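Local coordinates for trigger factor (Thermotoga maritima, PDB 2NSA), which probably acts as a ribosome-binding chaperone that holds newly made proteins open and isomerises peptidyl-prolyl bonds, and is represented here by its C-terminal chaperone domain, at residues Val41-Ser46 / Asp91-Arg96; Glu56-Leu61 / Lys79-Leu84. All blocks are in the same frame, centred on the assembly; numbering follows the deposited sequence.

Both contacts lie in the C-terminal chaperone domain of trigger factor, an all-helical piece of a three-domain protein, and both use helix 77-105. Contact 2 packs residues 79-84, near the start of that helix, on residues 56-61 of helix 47-64; contact 1 packs residues 91-96, farther along, on the loop 41-46 that leads into helix 47-64. Along the chain the order is 41-46, 56-61, 79-84, 91-96, so the inner pair is enclosed by the outer one. Their centres are 18 Å apart and their nearest atoms about 7 Å, without touching. The long helix is thus met at two separate places by one continuous loop-helix unit.

Contact 1 of 2, residues Val41-Ser46 / Asp91-Arg96; sequences VEIEIS and DIKRDR
The extended loop that joins helix 25-36 to helix 47-64 runs past helix 77-105 here, and it lays the alternate side chains V41, I43 and I45 on the helix residues I92, K93 and R96. K93 is met through its aliphatic part. V41 CG1 lies 3.5 Å from K93 CB, and I43 CG1 lies 3.4 Å from K93 CG; both pairs are pressed closer than carbons normally sit, so the packing on the lysine stem is tight. The V41 and K93 side chains cross obliquely, whereas those of I43 and K93 run past each other in opposite directions. CG of K93 stands anti to its own carbonyl carbon (chi1 -70°); the extended chain beyond CG passes close to V41 O, and NZ reaches a water. This water accepts from K93 NZ at 2.8 Å and donates to V41 O at 2.9 Å, bridging the ammonium to the loop backbone; no direct hydrogen bond joins the segments. Next to the lysine, I43 CD1 approaches I92 CG2 at 4.2 Å and R96 CB, while I45 CD1 meets I92 CD1 at 4.4 Å. I92 also touches L53 and I45 touches L50, both on helix 47-64, and K93 touches P38. The two segments are therefore joined by close hydrocarbon packing and a single water bridge, in which the lysine contributes both an apolar stem and a charged, hydrated end.

Contact 2 of 2, residues Glu56-Leu61 / Lys79-Leu84; sequences EAINRL and KFREEL
I58 is the residue of helix 47-64 that meets three side chains of helix 77-105: F80, R81 and L84. Its CG1 lies 3.9 Å from L84 CD2 and 4.0 Å from F80 CE2, the ring being approached obliquely. Its terminal CD1 is placed over one face of the R81 guanidinium, 3.4 Å above the plane and offset toward the rim, and is nearest to NH1, with the two side chains crossing at about a right angle. A57, just before I58, touches L84 CD2 through its CB at 3.8 Å, and L61, about one helical turn nearer the C-terminus, brings CD1 to the edge of the F80 ring, near its plane, at 3.9 Å from CZ. L61 and F80 reach tip to tip; CG of F80 is anti to its backbone N (chi1 176°), which directs the ring at helix 47-64.

The segment axes approach to 11.5 Å with 115° between their directions, so these two helices of the C-terminal chaperone domain are steeply inclined and touch through side chains. The guanidinium is positioned by polar partners beyond the two segments: NE makes a salt bridge with E77 OE2, and NH1 is hydrogen-bonded to N55 OD1. An alanine in place of R81 would probably expose the end of I58 by opening a gap over CD1, and leave E77 and N55 without these partners. Helix 67-72 adds Y67 and I70 against F80, with Y67 also touching I58 and I70 touching L61, and Y74 meets the F80 ring edge-to-face. Apolar packing thus joins the two helices, while at its margin the flat face of a cation lies against a methyl group and its N-H groups serve polar neighbours.

Contact 1 of 2, residues Val41-Ser46 / Asp91-Arg96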
loop_
_atom_site.group_PDB
_atom_site.type_symbol
_atom_site.label_atom_id
_atom_site.label_comp_id
_atom_site.label_asym_id
_atom_site.label_seq_id
_atom_site.Cartn_x
_atom_site.Cartn_y
_atom_site.Cartn_z
ATOM N N VAL A 41 9.281 11.227 -3.489
ATOM C CA VAL A 41 8.328 12.303 -3.266
ATOM C C VAL A 41 8.613 13.027 -1.957
ATOM O O VAL A 41 9.185 12.455 -1.031
ATOM C CB VAL A 41 6.870 11.774 -3.252
ATOM C CG1 VAL A 41 6.639 10.903 -2.033
ATOM C CG2 VAL A 41 5.892 12.935 -3.287
ATOM N N GLU A 42 8.223 14.295 -1.897
ATOM C CA GLU A 42 8.416 15.103 -0.704
ATOM C C GLU A 42 7.063 15.571 -0.185
ATOM O O GLU A 42 6.206 16.007 -0.956
ATOM C CB GLU A 42 9.293 16.319 -1.015
ATOM C CG GLU A 42 8.746 17.201 -2.128
ATOM C CD GLU A 42 9.490 18.516 -2.251
ATOM O OE1 GLU A 42 9.442 19.316 -1.290
ATOM O OE2 GLU A 42 10.120 18.747 -3.305
ATOM N N ILE A 43 6.879 15.469 1.126
ATOM C CA ILE A 43 5.641 15.882 1.778
ATOM C C ILE A 43 5.974 16.962 2.801
ATOM O O ILE A 43 6.887 16.799 3.610
ATOM C CB ILE A 43 4.981 14.709 2.546
ATOM C CG1 ILE A 43 4.620 13.572 1.587
ATOM C CG2 ILE A 43 3.747 15.208 3.294
ATOM C CD1 ILE A 43 3.402 13.837 0.729
ATOM N N GLU A 44 5.234 18.062 2.761
ATOM C CA GLU A 44 5.444 19.148 3.708
ATOM C C GLU A 44 4.310 19.109 4.733
ATOM O O GLU A 44 3.249 19.690 4.521
ATOM C CB GLU A 44 5.470 20.490 2.966
ATOM C CG GLU A 44 4.286 20.730 2.039
ATOM C CD GLU A 44 4.486 21.939 1.133
ATOM O OE1 GLU A 44 5.244 22.858 1.518
ATOM O OE2 GLU A 44 3.881 21.972 0.039
ATOM N N ILE A 45 4.541 18.409 5.839
ATOM C CA ILE A 45 3.538 18.270 6.892
ATOM C C ILE A 45 4.171 18.540 8.261
ATOM O O ILE A 45 5.360 18.292 8.460
ATOM C CB ILE A 45 2.909 16.846 6.851
ATOM C CG1 ILE A 45 1.604 16.818 7.638
ATOM C CG2 ILE A 45 3.882 15.818 7.404
ATOM C CD1 ILE A 45 0.795 15.551 7.405
ATOM N N SER A 46 3.380 19.048 9.202
ATOM C CA SER A 46 3.900 19.366 10.530
ATOM C C SER A 46 4.230 18.131 11.354
ATOM O O SER A 46 3.616 17.073 11.191
ATOM C CB SER A 46 2.900 20.228 11.311
ATOM O OG SER A 46 1.809 19.457 11.803
ATOM N N ASP A 91 3.951 6.038 4.615
ATOM C CA ASP A 91 2.656 5.643 4.058
ATOM C C ASP A 91 2.009 6.837 3.357
ATOM O O ASP A 91 1.415 6.698 2.281
ATOM C CB ASP A 91 1.675 5.150 5.134
ATOM C CG ASP A 91 2.071 3.819 5.748
ATOM O OD1 ASP A 91 2.797 3.039 5.101
ATOM O OD2 ASP A 91 1.627 3.547 6.887
ATOM N N ILE A 92 2.094 8.004 3.988
ATOM C CA ILE A 92 1.521 9.217 3.417
ATOM C C ILE A 92 2.193 9.516 2.079
ATOM O O ILE A 92 1.521 9.855 1.096
ATOM C CB ILE A 92 1.691 10.414 4.378
ATOM C CG1 ILE A 92 0.817 10.191 5.613
ATOM C CG2 ILE A 92 1.250 11.714 3.702
ATOM C CD1 ILE A 92 1.011 11.259 6.700
ATOM N N LYS A 93 3.518 9.397 2.043
ATOM C CA LYS A 93 4.257 9.630 0.807
ATOM C C LYS A 93 3.873 8.604 -0.253
ATOM O O LYS A 93 3.623 8.953 -1.413
ATOM C CB LYS A 93 5.763 9.542 1.058
ATOM C CG LYS A 93 6.314 10.692 1.869
ATOM C CD LYS A 93 7.798 10.496 2.122
ATOM C CE LYS A 93 8.385 11.637 2.907
ATOM N NZ LYS A 93 9.829 11.400 3.189
ATOM N N ARG A 94 3.825 7.341 0.155
ATOM C CA ARG A 94 3.491 6.255 -0.749
ATOM C C ARG A 94 2.111 6.451 -1.364
ATOM O O ARG A 94 1.934 6.304 -2.580
ATOM C CB ARG A 94 3.537 4.916 -0.006
ATOM C CG ARG A 94 3.595 3.710 -0.925
ATOM C CD ARG A 94 3.708 2.394 -0.161
ATOM N NE ARG A 94 4.865 2.341 0.727
ATOM C CZ ARG A 94 4.811 2.547 2.039
ATOM N NH1 ARG A 94 3.653 2.824 2.618
ATOM N NH2 ARG A 94 5.913 2.457 2.779
ATOM N N ASP A 95 1.124 6.778 -0.536
ATOM C CA ASP A 95 -0.215 6.970 -1.069
ATOM C C ASP A 95 -0.283 8.149 -2.038
ATOM O O ASP A 95 -1.003 8.090 -3.033
ATOM C CB ASP A 95 -1.236 7.110 0.064
ATOM C CG ASP A 95 -1.444 5.803 0.815
ATOM O OD1 ASP A 95 -1.000 4.751 0.310
ATOM O OD2 ASP A 95 -2.058 5.824 1.908
ATOM N N ARG A 96 0.464 9.215 -1.766
ATOM C CA ARG A 96 0.473 10.355 -2.677
ATOM C C ARG A 96 1.080 9.928 -4.022
ATOM O O ARG A 96 0.534 10.244 -5.091
ATOM C CB ARG A 96 1.287 11.509 -2.086
ATOM C CG ARG A 96 1.551 12.649 -3.074
ATOM C CD ARG A 96 0.278 13.323 -3.548
ATOM N NE ARG A 96 0.613 14.480 -4.385
ATOM C CZ ARG A 96 -0.237 15.108 -5.191
ATOM N NH1 ARG A 96 -1.498 14.702 -5.287
ATOM N NH2 ARG A 96 0.179 16.140 -5.912
HETATM O O HOH W 1 10.990 10.976 0.682
#

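Contact 2 of 2, residues Glu56-Leu61 / Lys79-Leu84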
loop_
_atom_site.group_PDB
_atom_site.type_symbol
_atom_site.label_atom_id
_atom_site.label_comp_id
_atom_site.label_asym_id
_atom_site.label_seq_id
_atom_site.Cartn_x
_atom_site.Cartn_y
_atom_site.Cartn_z
ATOM N N GLU A 56 -3.060 7.988 17.298
ATOM C CA GLU A 56 -4.240 7.290 16.819
ATOM C C GLU A 56 -3.939 5.846 16.446
ATOM O O GLU A 56 -4.765 4.957 16.679
ATOM C CB GLU A 56 -4.846 8.074 15.656
ATOM C CG GLU A 56 -5.156 9.512 16.071
ATOM C CD GLU A 56 -5.714 10.367 14.949
ATOM O OE1 GLU A 56 -5.156 10.331 13.834
ATOM O OE2 GLU A 56 -6.704 11.089 15.195
ATOM N N ALA A 57 -2.749 5.606 15.897
ATOM C CA ALA A 57 -2.332 4.256 15.517
ATOM C C ALA A 57 -2.142 3.424 16.781
ATOM O O ALA A 57 -2.523 2.252 16.834
ATOM C CB ALA A 57 -1.031 4.306 14.730
ATOM N N ILE A 58 -1.551 4.046 17.797
ATOM C CA ILE A 58 -1.316 3.367 19.063
ATOM C C ILE A 58 -2.643 3.092 19.765
ATOM O O ILE A 58 -2.834 2.018 20.335
ATOM C CB ILE A 58 -0.389 4.199 19.967
ATOM C CG1 ILE A 58 1.045 4.100 19.443
ATOM C CG2 ILE A 58 -0.481 3.712 21.413
ATOM C CD1 ILE A 58 2.041 5.012 20.148
ATOM N N ASN A 59 -3.562 4.049 19.721
ATOM C CA ASN A 59 -4.857 3.841 20.358
ATOM C C ASN A 59 -5.581 2.686 19.691
ATOM O O ASN A 59 -6.297 1.929 20.350
ATOM C CB ASN A 59 -5.718 5.103 20.295
ATOM C CG ASN A 59 -5.309 6.130 21.323
ATOM O OD1 ASN A 59 -4.971 5.784 22.454
ATOM N ND2 ASN A 59 -5.351 7.400 20.946
ATOM N N ARG A 60 -5.390 2.545 18.382
ATOM C CA ARG A 60 -6.026 1.459 17.643
ATOM C C ARG A 60 -5.408 0.133 18.072
ATOM O O ARG A 60 -6.119 -0.848 18.279
ATOM C CB ARG A 60 -5.851 1.666 16.131
ATOM C CG ARG A 60 -6.184 0.436 15.290
ATOM C CD ARG A 60 -6.231 0.748 13.796
ATOM N NE ARG A 60 -5.218 1.724 13.396
ATOM C CZ ARG A 60 -5.474 3.007 13.159
ATOM N NH1 ARG A 60 -6.710 3.472 13.278
ATOM N NH2 ARG A 60 -4.494 3.829 12.807
ATOM N N LEU A 61 -4.085 0.111 18.212
ATOM C CA LEU A 61 -3.382 -1.097 18.631
ATOM C C LEU A 61 -3.838 -1.509 20.025
ATOM O O LEU A 61 -3.931 -2.702 20.332
ATOM C CB LEU A 61 -1.871 -0.862 18.635
ATOM C CG LEU A 61 -1.214 -0.668 17.265
ATOM C CD1 LEU A 61 0.247 -0.318 17.444
ATOM C CD2 LEU A 61 -1.361 -1.944 16.443
ATOM N N LYS A 79 11.095 4.953 21.411
ATOM C CA LYS A 79 11.700 4.398 20.202
ATOM C C LYS A 79 10.615 3.912 19.250
ATOM O O LYS A 79 10.693 4.134 18.039
ATOM C CB LYS A 79 12.620 3.230 20.557
ATOM C CG LYS A 79 13.773 3.571 21.491
ATOM C CD LYS A 79 14.924 4.295 20.796
ATOM C CE LYS A 79 14.694 5.793 20.693
ATOM N NZ LYS A 79 15.916 6.491 20.201
ATOM N N PHE A 80 9.607 3.244 19.807
ATOM C CA PHE A 80 8.504 2.726 19.005
ATOM C C PHE A 80 7.756 3.867 18.321
ATOM O O PHE A 80 7.414 3.775 17.140
ATOM C CB PHE A 80 7.534 1.920 19.869
ATOM C CG PHE A 80 6.323 1.440 19.119
ATOM C CD1 PHE A 80 6.463 0.613 18.005
ATOM C CD2 PHE A 80 5.047 1.833 19.502
ATOM C CE1 PHE A 80 5.342 0.184 17.283
ATOM C CE2 PHE A 80 3.921 1.409 18.787
ATOM C CZ PHE A 80 4.072 0.583 17.677
ATOM N N ARG A 81 7.500 4.945 19.058
ATOM C CA ARG A 81 6.803 6.086 18.471
ATOM C C ARG A 81 7.627 6.675 17.329
ATOM O O ARG A 81 7.079 7.033 16.283
ATOM C CB ARG A 81 6.526 7.159 19.526
ATOM C CG ARG A 81 5.355 6.837 20.445
ATOM C CD ARG A 81 5.136 7.948 21.478
ATOM N NE ARG A 81 4.087 7.610 22.434
ATOM C CZ ARG A 81 2.784 7.780 22.225
ATOM N NH1 ARG A 81 2.346 8.296 21.083
ATOM N NH2 ARG A 81 1.912 7.418 23.159
ATOM N N GLU A 82 8.941 6.759 17.522
ATOM C CA GLU A 82 9.824 7.300 16.485
ATOM C C GLU A 82 9.738 6.452 15.218
ATOM O O GLU A 82 9.682 6.987 14.103
ATOM C CB GLU A 82 11.279 7.348 16.982
ATOM C CG GLU A 82 11.605 8.527 17.909
ATOM C CD GLU A 82 12.885 8.328 18.722
ATOM O OE1 GLU A 82 13.869 7.773 18.185
ATOM O OE2 GLU A 82 12.912 8.742 19.902
ATOM N N GLU A 83 9.737 5.134 15.382
ATOM C CA GLU A 83 9.655 4.239 14.232
ATOM C C GLU A 83 8.304 4.350 13.545
ATOM O O GLU A 83 8.219 4.419 12.315
ATOM C CB GLU A 83 9.878 2.784 14.643
ATOM C CG GLU A 83 9.649 1.820 13.488
ATOM C CD GLU A 83 10.275 0.466 13.711
ATOM O OE1 GLU A 83 11.451 0.415 14.135
ATOM O OE2 GLU A 83 9.595 -0.547 13.448
ATOM N N LEU A 84 7.249 4.357 14.349
ATOM C CA LEU A 84 5.898 4.450 13.825
ATOM C C LEU A 84 5.696 5.761 13.078
ATOM O O LEU A 84 4.985 5.807 12.068
ATOM C CB LEU A 84 4.885 4.323 14.967
ATOM C CG LEU A 84 3.402 4.222 14.609
ATOM C CD1 LEU A 84 3.188 3.149 13.552
ATOM C CD2 LEU A 84 2.601 3.907 15.869
#